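Local atomic coordinates of putative isomerase (Streptomyces coelicolor A3, PDB entry 2OQH), a protein that belongs to the enolase superfamily and probably acts on an acid sugar, perhaps dehydrating D-glucarate to 5-dehydro-4-deoxy-D-glucarate. Residues A[31-36]-A[300-305]; A[123-128]-A[311-316]; A[222-227]-A[245-250]; A[73-78]-A[103-108]; A[131-136]-A[324-329]. All blocks are in the same frame, centred on the assembly; numbering follows the deposited sequence.

Contact 4 packs two helices of the N-terminal domain, and contact 1, about 19 Å from it between centres, brings the antiparallel sheet of that domain against the barrel. Contacts 1 and 2 lie at the two ends of helix 303-315, their centres about 21 Å apart. Strand 127-134 is shared by contacts 2 and 5. Contacts 1 and 5 meet where G303 N lies 3.8 Å from Y327 CE1. Contact 3 holds residues probably at the positions where relatives bind the catalytic metal; it reaches contact 5 through two acids, E223 OE1 lying 4.0 Å from D324 OD2, although the two centres are about 18 Å apart.

Contact 1. Residues A[31-36]-A[300-305]; sequences ETRTVV and GELGIA
G300 carries its carbonyl oxygen up to two side chains of strand 31-40. The oxygen lies 2.6 Å from E31 OE2, and also sits over one face of the R33 guanidinium, offset toward the rim. G300 turns with a positive phi (90°), and a CB on it would collide with E31 OE1, whose extended chain reaches out from the strand. E301 follows, its CA over the same guanidinium face, 3.5 Å from R33 NH2. Its carboxylate is tied to S298 and, through water 1, to the arginine: R33 NH2 donates to the water over 3.0 Å and the water donates to E301 OE2 over 2.5 Å. L302, at the N-cap of helix 303-315, meets E31 tip to tip and lays CD1 3.8 Å from R33 CG. I304 comes toward the strand, its CD1 4.4 Å from V35 CG1, and A305 CB lies 3.9 Å from R33 NH2. Bends at chi2 (-72°) and chi3 (-66°) fold R33 so that NE forms a salt bridge with E49, which also accepts from the backbone N of L302 and A305. An alanine at R33 would have neither a partner for water 1 nor the salt bridge, and would probably leave E49 and the 299-301 turn less well held. This is the seam between the antiparallel sheet of the N-terminal capping domain and the barrel, as in the enolase superfamily.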
# COMPACT_ATOMS: atom_id res chain seq x y z
N GLU A 31 8.38 9.13 -10.55
CA GLU A 31 8.55 8.35 -9.33
C GLU A 31 9.82 7.49 -9.34
O GLU A 31 10.25 6.99 -10.38
CB GLU A 31 7.32 7.47 -9.13
CG GLU A 31 7.37 6.59 -7.91
CD GLU A 31 6.09 5.81 -7.74
OE1 GLU A 31 5.15 6.32 -7.09
OE2 GLU A 31 6.03 4.68 -8.29
N THR A 32 10.41 7.32 -8.16
CA THR A 32 11.62 6.52 -8.04
C THR A 32 11.34 5.24 -7.25
O THR A 32 10.68 5.28 -6.21
CB THR A 32 12.74 7.34 -7.35
OG1 THR A 32 13.10 8.46 -8.18
CG2 THR A 32 13.96 6.49 -7.11
N ARG A 33 11.85 4.11 -7.75
CA ARG A 33 11.66 2.82 -7.10
C ARG A 33 12.93 1.97 -7.18
O ARG A 33 13.73 2.11 -8.10
CB ARG A 33 10.52 2.04 -7.78
CG ARG A 33 9.21 2.81 -7.91
CD ARG A 33 8.51 2.97 -6.57
NE ARG A 33 8.07 1.68 -6.03
CZ ARG A 33 7.28 1.55 -4.97
NH1 ARG A 33 6.85 2.63 -4.32
NH2 ARG A 33 6.91 0.35 -4.55
N THR A 34 13.10 1.07 -6.21
CA THR A 34 14.24 0.18 -6.18
C THR A 34 13.77 -1.21 -6.61
O THR A 34 12.79 -1.73 -6.08
CB THR A 34 14.84 0.07 -4.75
OG1 THR A 34 15.49 1.30 -4.41
CG2 THR A 34 15.85 -1.08 -4.67
N VAL A 35 14.46 -1.80 -7.59
CA VAL A 35 14.10 -3.13 -8.08
C VAL A 35 15.19 -4.12 -7.74
O VAL A 35 16.38 -3.82 -7.86
CB VAL A 35 13.89 -3.13 -9.61
CG1 VAL A 35 13.42 -4.50 -10.06
CG2 VAL A 35 12.89 -2.06 -10.00
N VAL A 36 14.79 -5.32 -7.32
CA VAL A 36 15.75 -6.35 -6.93
C VAL A 36 15.50 -7.65 -7.69
O VAL A 36 14.36 -7.99 -7.98
CB VAL A 36 15.65 -6.64 -5.41
CG1 VAL A 36 16.59 -7.78 -5.03
CG2 VAL A 36 15.96 -5.38 -4.62
N GLY A 300 3.01 4.16 -3.65
CA GLY A 300 3.49 4.36 -5.01
C GLY A 300 3.90 3.10 -5.76
O GLY A 300 4.68 3.17 -6.72
N GLU A 301 3.39 1.95 -5.35
CA GLU A 301 3.74 0.69 -6.01
C GLU A 301 3.45 0.71 -7.50
O GLU A 301 2.43 1.24 -7.94
CB GLU A 301 2.96 -0.48 -5.41
CG GLU A 301 3.27 -0.78 -3.96
CD GLU A 301 2.71 0.27 -3.04
OE1 GLU A 301 1.55 0.67 -3.24
OE2 GLU A 301 3.43 0.68 -2.11
N LEU A 302 4.36 0.11 -8.28
CA LEU A 302 4.16 -0.00 -9.72
C LEU A 302 3.73 -1.45 -9.98
O LEU A 302 3.21 -2.12 -9.08
CB LEU A 302 5.44 0.35 -10.49
CG LEU A 302 5.90 1.81 -10.37
CD1 LEU A 302 7.23 1.99 -11.08
CD2 LEU A 302 4.85 2.76 -10.94
N GLY A 303 3.96 -1.95 -11.19
CA GLY A 303 3.55 -3.30 -11.53
C GLY A 303 3.98 -4.48 -10.67
O GLY A 303 3.16 -5.29 -10.23
N ILE A 304 5.28 -4.61 -10.44
CA ILE A 304 5.77 -5.72 -9.63
C ILE A 304 5.22 -5.65 -8.20
O ILE A 304 4.65 -6.62 -7.70
CB ILE A 304 7.32 -5.73 -9.59
CG1 ILE A 304 7.86 -5.89 -11.02
CG2 ILE A 304 7.81 -6.88 -8.71
CD1 ILE A 304 9.38 -5.79 -11.11
N ALA A 305 5.36 -4.49 -7.57
CA ALA A 305 4.87 -4.31 -6.20
C ALA A 305 3.36 -4.54 -6.11
O ALA A 305 2.89 -5.25 -5.21
CB ALA A 305 5.21 -2.91 -5.71
O HOH W 1 5.92 0.72 -1.74

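Contact 2. Residues A[123-128]-A[311-316]; sequences AVRDEV and AVVSST. With SO4 (sulfate ion), chain E.
R125 crosses V313 at about a right angle, its CD 3.9 Å from V313 CG1, and swings its guanidinium round to the carbonyls at the C-terminal end of helix 303-315. CG lies between the backbone N and the carbonyl carbon (chi1 65°), and a bend at chi3 completes the turn. R125 NH1 then donates 2.7 Å to T316 O along a fairly straight line (162°), nearly in the guanidinium plane but from above the plane of the carbonyl. A weaker, more bent bond runs from R125 NH1 to V313 O, also 2.7 Å. At another edge R125 NE donates 3.0 Å to O3 of a sulfate ion, probably from the crystallisation liquor, while NH2 reaches P317 O. A leucine at R125 would lack these N-H groups and would probably leave the helix end less firmly joined to the loop. The backbone is laced to the helix: V124 N donates to S314 O over 2.7 Å, nearly along the C=O axis, and S314 OG donates 2.9 Å to R125 O. V128 CG2 meets V313 CG1 tip to tip at 3.7 Å. The contact joins the start of barrel strand 127-134 to the C-terminal end of the barrel's own helix 303-315. K281 of helix 277-289 binds the hydroxyls of S315 and T316, helix 116-119 touches A123 and S314 through T117, and strand 344-346 pairs with V128.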
# COMPACT_ATOMS: atom_id res chain seq x y z
N ALA A 123 -6.83 -18.32 -3.88
CA ALA A 123 -7.74 -17.22 -4.09
C ALA A 123 -9.11 -17.39 -3.45
O ALA A 123 -9.68 -18.49 -3.46
CB ALA A 123 -7.90 -16.98 -5.58
N VAL A 124 -9.62 -16.30 -2.88
CA VAL A 124 -10.95 -16.26 -2.28
C VAL A 124 -11.70 -15.20 -3.07
O VAL A 124 -12.91 -15.06 -2.94
CB VAL A 124 -10.92 -15.89 -0.78
CG1 VAL A 124 -10.38 -17.05 0.02
CG2 VAL A 124 -10.09 -14.64 -0.55
N ARG A 125 -10.95 -14.45 -3.87
CA ARG A 125 -11.49 -13.41 -4.74
C ARG A 125 -10.51 -13.23 -5.91
O ARG A 125 -9.30 -13.39 -5.73
CB ARG A 125 -11.69 -12.09 -3.99
CG ARG A 125 -10.43 -11.41 -3.48
CD ARG A 125 -10.79 -10.06 -2.85
NE ARG A 125 -11.65 -10.20 -1.67
CZ ARG A 125 -11.22 -10.60 -0.48
NH1 ARG A 125 -9.95 -10.91 -0.30
NH2 ARG A 125 -12.07 -10.71 0.54
N ASP A 126 -11.02 -12.92 -7.09
CA ASP A 126 -10.15 -12.75 -8.26
C ASP A 126 -10.03 -11.31 -8.74
O ASP A 126 -9.14 -10.98 -9.53
CB ASP A 126 -10.64 -13.64 -9.41
CG ASP A 126 -12.03 -13.26 -9.88
OD1 ASP A 126 -12.90 -13.00 -9.03
OD2 ASP A 126 -12.25 -13.24 -11.12
N GLU A 127 -10.92 -10.45 -8.25
CA GLU A 127 -10.91 -9.04 -8.62
C GLU A 127 -10.69 -8.18 -7.38
O GLU A 127 -11.30 -8.40 -6.34
CB GLU A 127 -12.23 -8.66 -9.28
CG GLU A 127 -12.43 -9.27 -10.66
CD GLU A 127 -11.33 -8.88 -11.63
OE1 GLU A 127 -11.02 -7.67 -11.72
OE2 GLU A 127 -10.76 -9.77 -12.30
N VAL A 128 -9.81 -7.19 -7.52
CA VAL A 128 -9.48 -6.30 -6.41
C VAL A 128 -9.83 -4.84 -6.66
O VAL A 128 -9.13 -4.15 -7.38
CB VAL A 128 -7.98 -6.35 -6.09
CG1 VAL A 128 -7.66 -5.42 -4.94
CG2 VAL A 128 -7.57 -7.77 -5.77
N ALA A 311 -1.72 -10.54 -4.88
CA ALA A 311 -1.67 -11.93 -4.44
C ALA A 311 -2.12 -12.01 -2.99
O ALA A 311 -2.83 -12.93 -2.59
CB ALA A 311 -0.25 -12.49 -4.58
N VAL A 312 -1.72 -11.02 -2.20
CA VAL A 312 -2.10 -11.01 -0.80
C VAL A 312 -3.60 -10.80 -0.66
O VAL A 312 -4.28 -11.57 0.02
CB VAL A 312 -1.34 -9.92 -0.03
CG1 VAL A 312 -1.83 -9.86 1.42
CG2 VAL A 312 0.16 -10.24 -0.05
N VAL A 313 -4.13 -9.77 -1.32
CA VAL A 313 -5.56 -9.50 -1.24
C VAL A 313 -6.38 -10.69 -1.70
O VAL A 313 -7.34 -11.10 -1.04
CB VAL A 313 -5.95 -8.27 -2.10
CG1 VAL A 313 -7.46 -8.10 -2.11
CG2 VAL A 313 -5.28 -7.01 -1.57
N SER A 314 -5.98 -11.26 -2.83
CA SER A 314 -6.65 -12.41 -3.42
C SER A 314 -6.79 -13.60 -2.48
O SER A 314 -7.81 -14.29 -2.49
CB SER A 314 -5.90 -12.83 -4.70
OG SER A 314 -6.51 -13.95 -5.31
N SER A 315 -5.78 -13.85 -1.66
CA SER A 315 -5.80 -14.98 -0.74
C SER A 315 -6.21 -14.63 0.69
O SER A 315 -6.21 -15.50 1.57
CB SER A 315 -4.42 -15.63 -0.70
OG SER A 315 -3.44 -14.72 -0.22
N THR A 316 -6.58 -13.38 0.92
CA THR A 316 -6.92 -12.95 2.28
C THR A 316 -8.35 -12.46 2.48
O THR A 316 -8.71 -11.35 2.07
CB THR A 316 -5.92 -11.86 2.72
OG1 THR A 316 -4.58 -12.31 2.48
CG2 THR A 316 -6.09 -11.54 4.20
S SO4 E . -15.37 -10.07 -1.38
O1 SO4 E . -14.71 -9.00 -0.61
O2 SO4 E . -15.61 -11.24 -0.51
O3 SO4 E . -14.50 -10.47 -2.51
O4 SO4 E . -16.66 -9.59 -1.90

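Contact 3. Residues A[222-227]-A[245-250]; sequences LEDPCV and TNMCVV
The carboxylate of D224 points straight at the turn that begins at T245, and its two oxygens divide the work. D224 OD1 accepts a hydrogen bond from T245 OG1 at 2.6 Å, the two side chains crossing obliquely, and D224 OD2 accepts the backbone N of N246 at 3.1 Å with an N-H...O angle of 149°. Both oxygens use the syn lone pair, so the carboxylate clasps the start of the turn. T245 holds its hydroxyl anti to its own backbone N (chi1 -166°); there, besides donating to D224, OG1 accepts the N-H of M247 over 3.1 Å and that of C248 over 3.0 Å, in an ST turn and ST motif. Three bonds therefore grip this one oxygen and fix its rotation. M247, a selenomethionine, lays its side chain along the same carboxylate, with CG 3.6 Å from D224 OD2 and SE beside the group.

E223 and N246 are set differently. Their side chains cross at about a right angle, with carboxylate and amide planes 81° apart, and although E223 OE2 comes to 2.7 Å from N246 ND2 the angle is too poor for a hydrogen bond. E223 OE2 also lies close to D197 OD2; D197, E223 and N246 appear to occupy positions where enolase-superfamily relatives carry metal ligands, and the crowding of acids is consistent with a cation site. The pair spans the C-terminal ends of adjacent parallel barrel strands 221-223 and 243-245, with strand 193-197 beside the first, strand 266-269 beside the second, and helix 228-238 covering D224 through M232.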
# COMPACT_ATOMS: atom_id res chain seq x y z
N LEU A 222 -12.19 7.31 8.97
CA LEU A 222 -11.41 8.52 9.14
C LEU A 222 -9.99 7.99 9.27
O LEU A 222 -9.67 7.26 10.20
CB LEU A 222 -11.85 9.24 10.42
CG LEU A 222 -11.13 10.49 10.87
CD1 LEU A 222 -10.93 11.43 9.70
CD2 LEU A 222 -11.95 11.17 11.96
N GLU A 223 -9.13 8.34 8.32
CA GLU A 223 -7.76 7.85 8.32
C GLU A 223 -6.72 8.80 8.89
O GLU A 223 -6.54 9.90 8.39
CB GLU A 223 -7.37 7.47 6.89
CG GLU A 223 -6.15 6.57 6.79
CD GLU A 223 -5.79 6.21 5.36
OE1 GLU A 223 -6.70 5.96 4.53
OE2 GLU A 223 -4.58 6.14 5.05
N ASP A 224 -6.04 8.35 9.94
CA ASP A 224 -4.99 9.15 10.59
C ASP A 224 -5.25 10.64 10.78
O ASP A 224 -4.47 11.47 10.31
CB ASP A 224 -3.67 8.98 9.84
CG ASP A 224 -3.07 7.60 10.00
OD1 ASP A 224 -2.92 7.17 11.16
OD2 ASP A 224 -2.76 6.96 8.98
N PRO A 225 -6.34 11.02 11.47
CA PRO A 225 -6.56 12.46 11.63
C PRO A 225 -5.49 13.15 12.48
O PRO A 225 -5.17 14.32 12.26
CB PRO A 225 -7.95 12.53 12.28
CG PRO A 225 -8.05 11.20 13.02
CD PRO A 225 -7.46 10.24 12.03
N CYS A 226 -4.92 12.42 13.44
CA CYS A 226 -3.92 12.98 14.34
C CYS A 226 -2.74 12.03 14.56
O CYS A 226 -2.76 10.89 14.12
CB CYS A 226 -4.56 13.30 15.69
SG CYS A 226 -5.18 11.83 16.55
N VAL A 227 -1.72 12.51 15.26
CA VAL A 227 -0.52 11.72 15.53
C VAL A 227 -0.59 10.85 16.78
O VAL A 227 -1.23 11.20 17.76
CB VAL A 227 0.72 12.62 15.68
CG1 VAL A 227 0.91 13.48 14.45
CG2 VAL A 227 0.56 13.51 16.89
N THR A 245 -5.61 3.60 10.39
CA THR A 245 -4.23 4.07 10.48
C THR A 245 -3.23 3.25 9.68
O THR A 245 -3.42 2.06 9.42
CB THR A 245 -3.71 4.05 11.95
OG1 THR A 245 -2.51 4.81 12.04
CG2 THR A 245 -3.40 2.62 12.38
N ASN A 246 -2.15 3.92 9.29
CA ASN A 246 -1.03 3.29 8.61
C ASN A 246 0.16 4.13 9.04
O ASN A 246 1.19 4.17 8.38
CB ASN A 246 -1.20 3.27 7.08
CG ASN A 246 -1.21 4.64 6.45
OD1 ASN A 246 -0.26 5.41 6.56
ND2 ASN A 246 -2.30 4.96 5.77
N MSE A 247 -0.02 4.81 10.18
CA MSE A 247 1.00 5.67 10.76
C MSE A 247 1.28 5.45 12.26
O MSE A 247 2.42 5.59 12.69
CB MSE A 247 0.65 7.14 10.55
CG MSE A 247 0.76 7.61 9.10
SE MSE A 247 0.27 9.48 8.88
CE MSE A 247 1.81 10.30 9.69
N CYS A 248 0.26 5.12 13.05
CA CYS A 248 0.50 4.91 14.48
C CYS A 248 0.69 3.43 14.85
O CYS A 248 1.09 3.11 15.97
CB CYS A 248 -0.61 5.56 15.34
SG CYS A 248 -2.18 4.70 15.41
N VAL A 249 0.39 2.55 13.90
CA VAL A 249 0.57 1.11 14.07
C VAL A 249 1.18 0.65 12.75
O VAL A 249 0.46 0.35 11.81
CB VAL A 249 -0.76 0.35 14.28
CG1 VAL A 249 -0.50 -1.15 14.28
CG2 VAL A 249 -1.40 0.77 15.60
N VAL A 250 2.52 0.61 12.68
CA VAL A 250 3.22 0.22 11.46
C VAL A 250 4.20 -0.93 11.64
O VAL A 250 5.03 -1.20 10.77
CB VAL A 250 3.98 1.43 10.86
CG1 VAL A 250 3.03 2.59 10.64
CG2 VAL A 250 5.12 1.85 11.78

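Contact 4. Residues A[73-78]-A[103-108]; sequences FALEAF and ACWDAM
The ring of F73 lies as a flat lid over M108, a selenomethionine whose CG sits against one face, 3.6 Å from the ring centroid and 14° off the normal. The two side chains slide past each other in opposite directions; M108 CG makes a CH-pi contact, and SE, 4.6 Å from the same centroid and oblique to it, adds a Met-aromatic contact. F73 leaves the backbone pointing away from helix 85-112; its ring nevertheless comes back over M108 (chi1 -77°). A74, the centre of an inverse gamma turn, takes the N-cap position of helix 75-81.

L75 is the bump that enters the helix surface. It points toward helix 85-112 and spreads its two methyls over different walls: L75 CD2 rests 3.8 Å from C104 CB, and L75 CD1 lies against W105, 3.6 Å from W105 CD1, oblique to the indole. With D101 and M108, which L75 also touches, these residues have the i, i+3, i+4, i+7 spacing of the hole in knobs-into-holes packing. Both helices belong to the helical part of the N-terminal domain of the mandelate racemase and muconate lactonizing enzyme family.

M108 lies between lid and knob: its chain bends at chi3 (-112°), turning CE toward L75 while CG stays against F73. W105 also touches V116 and L119 of helix 116-119, and the F73 side chain touches T112.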
# COMPACT_ATOMS: atom_id res chain seq x y z
N PHE A 73 13.57 -20.16 -0.11
CA PHE A 73 12.51 -20.68 0.74
C PHE A 73 12.76 -20.41 2.23
O PHE A 73 11.84 -20.56 3.05
CB PHE A 73 12.40 -22.19 0.54
CG PHE A 73 11.70 -22.59 -0.73
CD1 PHE A 73 10.31 -22.71 -0.76
CD2 PHE A 73 12.43 -22.84 -1.89
CE1 PHE A 73 9.65 -23.09 -1.93
CE2 PHE A 73 11.78 -23.22 -3.08
CZ PHE A 73 10.39 -23.34 -3.09
N ALA A 74 13.98 -20.03 2.58
CA ALA A 74 14.31 -19.79 3.98
C ALA A 74 14.04 -18.35 4.43
O ALA A 74 14.94 -17.66 4.90
CB ALA A 74 15.78 -20.15 4.23
N LEU A 75 12.79 -17.92 4.29
CA LEU A 75 12.40 -16.56 4.67
C LEU A 75 12.46 -16.30 6.18
O LEU A 75 12.90 -15.24 6.60
CB LEU A 75 11.00 -16.24 4.14
CG LEU A 75 10.94 -16.01 2.62
CD1 LEU A 75 9.52 -15.73 2.18
CD2 LEU A 75 11.85 -14.84 2.25
N GLU A 76 12.01 -17.26 6.98
CA GLU A 76 12.02 -17.11 8.43
C GLU A 76 13.45 -16.85 8.88
O GLU A 76 13.69 -15.96 9.69
CB GLU A 76 11.49 -18.38 9.11
CG GLU A 76 9.99 -18.60 8.94
CD GLU A 76 9.14 -17.89 10.00
OE1 GLU A 76 9.69 -17.08 10.78
OE2 GLU A 76 7.92 -18.14 10.05
N ALA A 77 14.40 -17.61 8.34
CA ALA A 77 15.81 -17.45 8.70
C ALA A 77 16.32 -16.08 8.25
O ALA A 77 17.06 -15.41 8.98
CB ALA A 77 16.64 -18.55 8.06
N PHE A 78 15.91 -15.67 7.06
CA PHE A 78 16.32 -14.38 6.52
C PHE A 78 15.85 -13.19 7.37
O PHE A 78 16.64 -12.32 7.73
CB PHE A 78 15.77 -14.21 5.10
CG PHE A 78 15.93 -12.82 4.56
CD1 PHE A 78 17.19 -12.25 4.44
CD2 PHE A 78 14.82 -12.07 4.20
CE1 PHE A 78 17.34 -10.93 3.97
CE2 PHE A 78 14.96 -10.76 3.72
CZ PHE A 78 16.22 -10.19 3.61
N ALA A 103 10.94 -10.84 -3.90
CA ALA A 103 11.73 -11.53 -4.92
C ALA A 103 11.83 -13.02 -4.60
O ALA A 103 11.75 -13.85 -5.49
CB ALA A 103 13.12 -10.92 -5.02
N CYS A 104 11.99 -13.35 -3.32
CA CYS A 104 12.08 -14.75 -2.92
C CYS A 104 10.75 -15.49 -3.15
O CYS A 104 10.74 -16.64 -3.57
CB CYS A 104 12.50 -14.87 -1.45
SG CYS A 104 14.23 -14.45 -1.15
N TRP A 105 9.63 -14.82 -2.86
CA TRP A 105 8.32 -15.43 -3.07
C TRP A 105 8.12 -15.69 -4.56
O TRP A 105 7.59 -16.72 -4.96
CB TRP A 105 7.21 -14.52 -2.55
CG TRP A 105 6.92 -14.70 -1.08
CD1 TRP A 105 7.38 -13.93 -0.05
CD2 TRP A 105 6.10 -15.72 -0.49
NE1 TRP A 105 6.89 -14.40 1.15
CE2 TRP A 105 6.10 -15.50 0.90
CE3 TRP A 105 5.36 -16.79 -1.01
CZ2 TRP A 105 5.40 -16.32 1.79
CZ3 TRP A 105 4.66 -17.62 -0.13
CH2 TRP A 105 4.69 -17.37 1.26
N ASP A 106 8.52 -14.72 -5.37
CA ASP A 106 8.39 -14.84 -6.82
C ASP A 106 9.21 -16.05 -7.27
O ASP A 106 8.73 -16.88 -8.04
CB ASP A 106 8.89 -13.55 -7.48
CG ASP A 106 8.66 -13.52 -8.98
OD1 ASP A 106 7.59 -13.99 -9.44
OD2 ASP A 106 9.55 -13.00 -9.69
N ALA A 107 10.44 -16.16 -6.76
CA ALA A 107 11.31 -17.28 -7.10
C ALA A 107 10.71 -18.62 -6.63
O ALA A 107 10.83 -19.63 -7.31
CB ALA A 107 12.69 -17.08 -6.47
N MSE A 108 10.08 -18.60 -5.46
CA MSE A 108 9.45 -19.80 -4.90
C MSE A 108 8.31 -20.28 -5.78
O MSE A 108 8.15 -21.49 -6.00
CB MSE A 108 8.92 -19.51 -3.48
CG MSE A 108 9.98 -19.52 -2.38
SE MSE A 108 9.22 -18.93 -0.67
CE MSE A 108 10.16 -17.27 -0.51

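Contact 5. Residues A[131-136]-A[324-329]; sequences TALITR and DSMYYL
Y328 sends its CB toward strand 127-134 from the short 3-10 turn that follows barrel strand 323-324. Its CG occupies the crowded position between the backbone N and the carbonyl carbon (chi1 60°), which directs the ring edge-on to the strand. Along that edge Y328 CE2 comes to 3.4 Å from T131 O, the oxygen lying in the ring plane. One atom further, CZ approaches L133 N, and at the tip the hydroxyl takes the bond: L133 N donates to Y328 OH over 3.0 Å, almost straight at 169°. Y328 OH also lies 3.8 Å from both A132 CA and L133 CB.

Strands 127-134 and 323-324 are neighbours in the closed, mainly parallel sheet of the barrel, and run parallel. Near L133 the phenol hydroxyl accepts a backbone N-H on the side away from strand 166-170, which pairs with A132 and I134. F164 meets the tyrosine ring edge-to-face, and I130 touches it too.

Beside the ring, M326, a selenomethionine, reaches SE to 4.2 Å from L133 CB. Closer to the barrel interior T131 and D324 lie side by side, pointing the same way, with OG1 and OD1 3.7 Å apart; the threonine hydroxyl is hydrogen-bonded to I323 O instead. The turn that presents Y328 is itself held by S325, whose OG accepts Y327 N over 3.2 Å in an ST turn.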
# COMPACT_ATOMS: atom_id res chain seq x y z
N THR A 131 -9.23 2.39 -4.89
CA THR A 131 -9.76 3.69 -4.49
C THR A 131 -9.22 4.86 -5.30
O THR A 131 -8.06 4.87 -5.72
CB THR A 131 -9.43 3.95 -3.02
OG1 THR A 131 -9.81 2.81 -2.24
CG2 THR A 131 -10.15 5.19 -2.51
N ALA A 132 -10.07 5.87 -5.50
CA ALA A 132 -9.70 7.07 -6.24
C ALA A 132 -9.31 8.15 -5.24
O ALA A 132 -10.08 8.48 -4.34
CB ALA A 132 -10.87 7.54 -7.09
N LEU A 133 -8.11 8.71 -5.39
CA LEU A 133 -7.67 9.77 -4.48
C LEU A 133 -7.91 11.15 -5.06
O LEU A 133 -7.55 11.41 -6.21
CB LEU A 133 -6.17 9.63 -4.17
CG LEU A 133 -5.56 10.82 -3.40
CD1 LEU A 133 -6.07 10.85 -1.96
CD2 LEU A 133 -4.04 10.72 -3.41
N ILE A 134 -8.50 12.03 -4.27
CA ILE A 134 -8.70 13.40 -4.74
C ILE A 134 -8.01 14.35 -3.77
O ILE A 134 -8.12 14.20 -2.55
CB ILE A 134 -10.20 13.78 -4.84
CG1 ILE A 134 -10.90 13.60 -3.50
CG2 ILE A 134 -10.88 12.94 -5.91
CD1 ILE A 134 -12.34 14.10 -3.51
N THR A 135 -7.29 15.32 -4.31
CA THR A 135 -6.59 16.30 -3.49
C THR A 135 -7.02 17.68 -3.95
O THR A 135 -7.59 17.83 -5.04
CB THR A 135 -5.06 16.20 -3.65
OG1 THR A 135 -4.67 16.81 -4.88
CG2 THR A 135 -4.61 14.74 -3.67
N ARG A 136 -6.75 18.70 -3.14
CA ARG A 136 -7.11 20.06 -3.50
C ARG A 136 -6.37 20.46 -4.77
O ARG A 136 -6.79 21.37 -5.49
CB ARG A 136 -6.78 21.03 -2.37
CG ARG A 136 -7.59 20.77 -1.12
CD ARG A 136 -7.39 21.86 -0.08
NE ARG A 136 -8.25 21.63 1.07
CZ ARG A 136 -8.54 22.56 1.98
NH1 ARG A 136 -8.05 23.78 1.87
NH2 ARG A 136 -9.34 22.26 3.00
N ASP A 324 -6.23 1.01 -1.38
CA ASP A 324 -5.63 2.25 -1.84
C ASP A 324 -4.61 1.81 -2.88
O ASP A 324 -3.87 0.86 -2.66
CB ASP A 324 -4.89 2.98 -0.71
CG ASP A 324 -5.82 3.83 0.15
OD1 ASP A 324 -7.00 3.98 -0.22
OD2 ASP A 324 -5.35 4.36 1.19
N SER A 325 -4.58 2.49 -4.02
CA SER A 325 -3.64 2.11 -5.05
C SER A 325 -3.44 3.24 -6.02
O SER A 325 -4.40 3.73 -6.61
CB SER A 325 -4.13 0.87 -5.81
OG SER A 325 -3.29 0.60 -6.92
N MSE A 326 -2.19 3.66 -6.18
CA MSE A 326 -1.90 4.73 -7.11
C MSE A 326 -1.48 4.12 -8.44
O MSE A 326 -0.86 4.78 -9.27
CB MSE A 326 -0.79 5.64 -6.57
CG MSE A 326 -1.24 6.58 -5.45
SE MSE A 326 -3.13 7.07 -5.55
CE MSE A 326 -3.75 6.03 -4.03
N TYR A 327 -1.83 2.84 -8.63
CA TYR A 327 -1.48 2.13 -9.85
C TYR A 327 -2.15 2.70 -11.10
O TYR A 327 -1.66 2.50 -12.21
CB TYR A 327 -1.82 0.64 -9.73
CG TYR A 327 -1.36 -0.18 -10.93
CD1 TYR A 327 -0.01 -0.35 -11.21
CD2 TYR A 327 -2.28 -0.73 -11.82
CE1 TYR A 327 0.43 -1.05 -12.34
CE2 TYR A 327 -1.86 -1.45 -12.97
CZ TYR A 327 -0.50 -1.60 -13.22
OH TYR A 327 -0.06 -2.28 -14.34
N TYR A 328 -3.28 3.39 -10.93
CA TYR A 328 -3.95 3.95 -12.10
C TYR A 328 -3.19 5.14 -12.67
O TYR A 328 -3.57 5.68 -13.71
CB TYR A 328 -5.40 4.33 -11.79
CG TYR A 328 -5.61 5.36 -10.70
CD1 TYR A 328 -5.36 6.71 -10.92
CD2 TYR A 328 -6.08 4.98 -9.45
CE1 TYR A 328 -5.58 7.67 -9.92
CE2 TYR A 328 -6.30 5.91 -8.44
CZ TYR A 328 -6.05 7.25 -8.67
OH TYR A 328 -6.30 8.17 -7.67
N LEU A 329 -2.11 5.53 -12.01
CA LEU A 329 -1.28 6.65 -12.44
C LEU A 329 -0.06 6.16 -13.21
O LEU A 329 0.80 6.95 -13.59
CB LEU A 329 -0.78 7.44 -11.24
CG LEU A 329 -1.80 8.15 -10.36
CD1 LEU A 329 -1.07 8.79 -9.18
CD2 LEU A 329 -2.55 9.19 -11.17